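Side-chain contact in hypothetical protein AGR_pAT_315 (Agrobacterium tumefaciens str. C58, PDB 1VQY), which is of unknown function but belongs to the NIPSNAP family, related to the dimeric alpha-beta barrel proteins: residues E29-V34 with Y52-I57. Residues are numbered along the deposited sequence; the frame is centred on the assembly and turned at random.
Sequences EYLKLV and YFVTDI
Tyr30 of the helix and Tyr52 of the strand reach for each other from opposite directions and join through their hydroxyls, with Tyr30 OH 2.7 Å from Tyr52 OH. Either oxygen could donate, and each lies at the edge of the partner ring, near its plane, so the rings meet through their hydroxyl ends and do not stack. Tyrosine suits both places: with the axes of the short segments 11.5 Å apart at closest approach, two long side chains can span the gap, and the bond gives each buried hydroxyl a polar partner. A first torsion that sets CG anti to the backbone N (chi1 178°) carries the Tyr30 ring off the helix and brings its OH to Tyr52 OH. Val34, one helical turn on, packs against both rings: its CG1 meets Tyr52 CZ at 3.9 Å, while its CG2 lies over one face of the Tyr30 ring, offset toward the rim. A compact branched residue can thus serve both. This buried cluster is the close-packed part. The other side is looser, for Leu31 CD2 stands 4.0 Å from Val54 CG2 and Val54 remains partly exposed; apolar branched side chains suffice here, the longer leucine reaching across to the short valine. Helix 27-46 runs nearly antiparallel to the strand (172°) and packs on the four-stranded antiparallel sheet, a ferredoxin-like arrangement consistent with the dimeric alpha-beta barrel superfamily. The Tyr52 ring also stacks with His65 of strand 62-69 and meets Phe112 of a second subunit edge-to-face; Leu95 of helix 86-96 touches Tyr30 and Val34, while strand 49-55 continues the sheet into that second subunit.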
ATOM      1  N   GLU B  29      -7.350 -25.767  -2.579  1.00 20.43           N
ATOM      2  CA  GLU B  29      -7.094 -26.479  -1.320  1.00 22.21           C
ATOM      3  C   GLU B  29      -7.713 -25.715  -0.136  1.00 20.27           C
ATOM      4  O   GLU B  29      -8.397 -26.303   0.703  1.00 18.72           O
ATOM      5  CB  GLU B  29      -5.591 -26.658  -1.130  1.00 21.59           C
ATOM      6  CG  GLU B  29      -5.193 -27.658  -0.064  1.00 27.73           C
ATOM      7  CD  GLU B  29      -3.669 -27.773   0.093  1.00 27.85           C
ATOM      8  OE1 GLU B  29      -2.931 -27.452  -0.870  1.00 35.10           O
ATOM      9  OE2 GLU B  29      -3.216 -28.178   1.192  1.00 36.22           O
ATOM     10  N   TYR B  30      -7.480 -24.403  -0.091  1.00 19.11           N
ATOM     11  CA  TYR B  30      -8.125 -23.520   0.889  1.00 19.04           C
ATOM     12  C   TYR B  30      -9.638 -23.712   0.880  1.00 18.77           C
ATOM     13  O   TYR B  30     -10.239 -23.986   1.909  1.00 18.19           O
ATOM     14  CB  TYR B  30      -7.816 -22.040   0.606  1.00 18.09           C
ATOM     15  CG  TYR B  30      -8.505 -21.126   1.575  1.00 18.52           C
ATOM     16  CD1 TYR B  30      -9.820 -20.687   1.336  1.00 19.89           C
ATOM     17  CD2 TYR B  30      -7.876 -20.711   2.752  1.00 19.46           C
ATOM     18  CE1 TYR B  30     -10.475 -19.851   2.229  1.00 16.98           C
ATOM     19  CE2 TYR B  30      -8.534 -19.875   3.663  1.00 17.79           C
ATOM     20  CZ  TYR B  30      -9.838 -19.464   3.396  1.00 16.65           C
ATOM     21  OH  TYR B  30     -10.527 -18.647   4.272  1.00 19.56           O
ATOM     22  N   LEU B  31     -10.232 -23.555  -0.301  1.00 18.11           N
ATOM     23  CA  LEU B  31     -11.661 -23.700  -0.489  1.00 17.45           C
ATOM     24  C   LEU B  31     -12.216 -25.055  -0.081  1.00 17.27           C
ATOM     25  O   LEU B  31     -13.308 -25.138   0.495  1.00 16.35           O
ATOM     26  CB  LEU B  31     -12.009 -23.438  -1.952  1.00 17.14           C
ATOM     27  CG  LEU B  31     -11.969 -21.974  -2.369  1.00 17.78           C
ATOM     28  CD1 LEU B  31     -12.342 -21.882  -3.851  1.00 17.58           C
ATOM     29  CD2 LEU B  31     -12.884 -21.075  -1.470  1.00 14.51           C
ATOM     30  N   LYS B  32     -11.463 -26.108  -0.392  1.00 18.43           N
ATOM     31  CA  LYS B  32     -11.888 -27.471  -0.136  1.00 18.79           C
ATOM     32  C   LYS B  32     -11.943 -27.738   1.357  1.00 18.37           C
ATOM     33  O   LYS B  32     -12.886 -28.360   1.849  1.00 19.92           O
ATOM     34  CB  LYS B  32     -10.948 -28.479  -0.809  1.00 18.72           C
ATOM     35  CG  LYS B  32     -11.317 -29.924  -0.513  1.00 19.73           C
ATOM     36  CD  LYS B  32     -10.357 -30.939  -1.111  1.00 21.54           C
ATOM     37  CE  LYS B  32     -11.078 -32.289  -1.257  1.00 23.46           C
ATOM     38  NZ  LYS B  32     -10.191 -33.368  -1.742  1.00 35.07           N
ATOM     39  N   LEU B  33     -10.920 -27.298   2.067  1.00 17.54           N
ATOM     40  CA  LEU B  33     -10.925 -27.388   3.523  1.00 18.85           C
ATOM     41  C   LEU B  33     -12.127 -26.687   4.152  1.00 17.60           C
ATOM     42  O   LEU B  33     -12.771 -27.237   5.045  1.00 17.33           O
ATOM     43  CB  LEU B  33      -9.637 -26.797   4.101  1.00 19.81           C
ATOM     44  CG  LEU B  33      -8.456 -27.750   3.998  1.00 19.85           C
ATOM     45  CD1 LEU B  33      -7.174 -26.979   4.219  1.00 22.76           C
ATOM     46  CD2 LEU B  33      -8.600 -28.893   4.993  1.00 21.96           C
ATOM     47  N   VAL B  34     -12.439 -25.489   3.682  1.00 16.11           N
ATOM     48  CA  VAL B  34     -13.529 -24.742   4.270  1.00 17.03           C
ATOM     49  C   VAL B  34     -14.861 -25.408   3.892  1.00 17.65           C
ATOM     50  O   VAL B  34     -15.675 -25.709   4.773  1.00 18.67           O
ATOM     51  CB  VAL B  34     -13.472 -23.237   3.893  1.00 17.14           C
ATOM     52  CG1 VAL B  34     -14.678 -22.465   4.471  1.00 16.27           C
ATOM     53  CG2 VAL B  34     -12.164 -22.625   4.402  1.00 16.91           C
ATOM     54  N   TYR B  52     -19.331 -15.335   1.424  1.00 17.51           N
ATOM     55  CA  TYR B  52     -17.991 -15.923   1.327  1.00 16.31           C
ATOM     56  C   TYR B  52     -17.586 -15.891  -0.158  1.00 16.44           C
ATOM     57  O   TYR B  52     -18.247 -16.504  -0.996  1.00 14.69           O
ATOM     58  CB  TYR B  52     -18.006 -17.351   1.891  1.00 16.19           C
ATOM     59  CG  TYR B  52     -16.721 -17.781   2.578  1.00 18.94           C
ATOM     60  CD1 TYR B  52     -15.506 -17.833   1.880  1.00 20.68           C
ATOM     61  CD2 TYR B  52     -16.716 -18.156   3.922  1.00 17.84           C
ATOM     62  CE1 TYR B  52     -14.338 -18.237   2.509  1.00 18.81           C
ATOM     63  CE2 TYR B  52     -15.550 -18.545   4.558  1.00 16.74           C
ATOM     64  CZ  TYR B  52     -14.362 -18.594   3.850  1.00 19.12           C
ATOM     65  OH  TYR B  52     -13.199 -19.010   4.485  1.00 19.88           O
ATOM     66  N   PHE B  53     -16.514 -15.158  -0.475  1.00 16.39           N
ATOM     67  CA  PHE B  53     -16.220 -14.792  -1.856  1.00 16.29           C
ATOM     68  C   PHE B  53     -14.767 -15.061  -2.250  1.00 15.94           C
ATOM     69  O   PHE B  53     -13.875 -15.059  -1.416  1.00 16.87           O
ATOM     70  CB  PHE B  53     -16.498 -13.307  -2.097  1.00 16.21           C
ATOM     71  CG  PHE B  53     -17.828 -12.826  -1.590  1.00 17.35           C
ATOM     72  CD1 PHE B  53     -18.998 -13.077  -2.304  1.00 18.99           C
ATOM     73  CD2 PHE B  53     -17.909 -12.082  -0.416  1.00 18.87           C
ATOM     74  CE1 PHE B  53     -20.219 -12.631  -1.850  1.00 17.87           C
ATOM     75  CE2 PHE B  53     -19.137 -11.616   0.050  1.00 20.42           C
ATOM     76  CZ  PHE B  53     -20.298 -11.898  -0.670  1.00 20.51           C
ATOM     77  N   VAL B  54     -14.552 -15.286  -3.540  1.00 15.98           N
ATOM     78  CA  VAL B  54     -13.225 -15.308  -4.136  1.00 16.50           C
ATOM     79  C   VAL B  54     -13.235 -14.223  -5.197  1.00 16.63           C
ATOM     80  O   VAL B  54     -14.165 -14.163  -5.984  1.00 18.46           O
ATOM     81  CB  VAL B  54     -12.907 -16.689  -4.765  1.00 17.07           C
ATOM     82  CG1 VAL B  54     -11.520 -16.697  -5.427  1.00 19.28           C
ATOM     83  CG2 VAL B  54     -12.971 -17.760  -3.705  1.00 15.99           C
ATOM     84  N   THR B  55     -12.223 -13.356  -5.193  1.00 17.81           N
ATOM     85  CA  THR B  55     -12.180 -12.189  -6.080  1.00 17.77           C
ATOM     86  C   THR B  55     -11.796 -12.646  -7.479  1.00 16.54           C
ATOM     87  O   THR B  55     -10.823 -13.371  -7.622  1.00 17.11           O
ATOM     88  CB  THR B  55     -11.138 -11.143  -5.595  1.00 18.03           C
ATOM     89  OG1 THR B  55     -11.431 -10.745  -4.259  1.00 19.75           O
ATOM     90  CG2 THR B  55     -11.142  -9.904  -6.466  1.00 19.54           C
ATOM     91  N   ASP B  56     -12.548 -12.219  -8.495  1.00 14.47           N
ATOM     92  CA  ASP B  56     -12.217 -12.518  -9.889  1.00 16.08           C
ATOM     93  C   ASP B  56     -11.545 -11.344 -10.608  1.00 14.89           C
ATOM     94  O   ASP B  56     -10.750 -11.542 -11.513  1.00 13.42           O
ATOM     95  CB  ASP B  56     -13.473 -12.936 -10.672  1.00 17.35           C
ATOM     96  CG  ASP B  56     -13.145 -13.509 -12.051  1.00 19.39           C
ATOM     97  OD1 ASP B  56     -12.345 -14.478 -12.122  1.00 18.01           O
ATOM     98  OD2 ASP B  56     -13.699 -13.003 -13.048  1.00 16.91           O
ATOM     99  N   ILE B  57     -11.910 -10.128 -10.223  1.00 16.96           N
ATOM    100  CA  ILE B  57     -11.264  -8.915 -10.740  1.00 16.58           C
ATOM    101  C   ILE B  57     -10.958  -7.970  -9.564  1.00 16.26           C
ATOM    102  O   ILE B  57     -11.857  -7.473  -8.894  1.00 14.28           O
ATOM    103  CB  ILE B  57     -12.129  -8.203 -11.794  1.00 16.35           C
ATOM    104  CG1 ILE B  57     -12.685  -9.206 -12.813  1.00 17.11           C
ATOM    105  CG2 ILE B  57     -11.314  -7.126 -12.508  1.00 18.79           C
ATOM    106  CD1 ILE B  57     -13.555  -8.609 -13.853  1.00 15.87           C
TER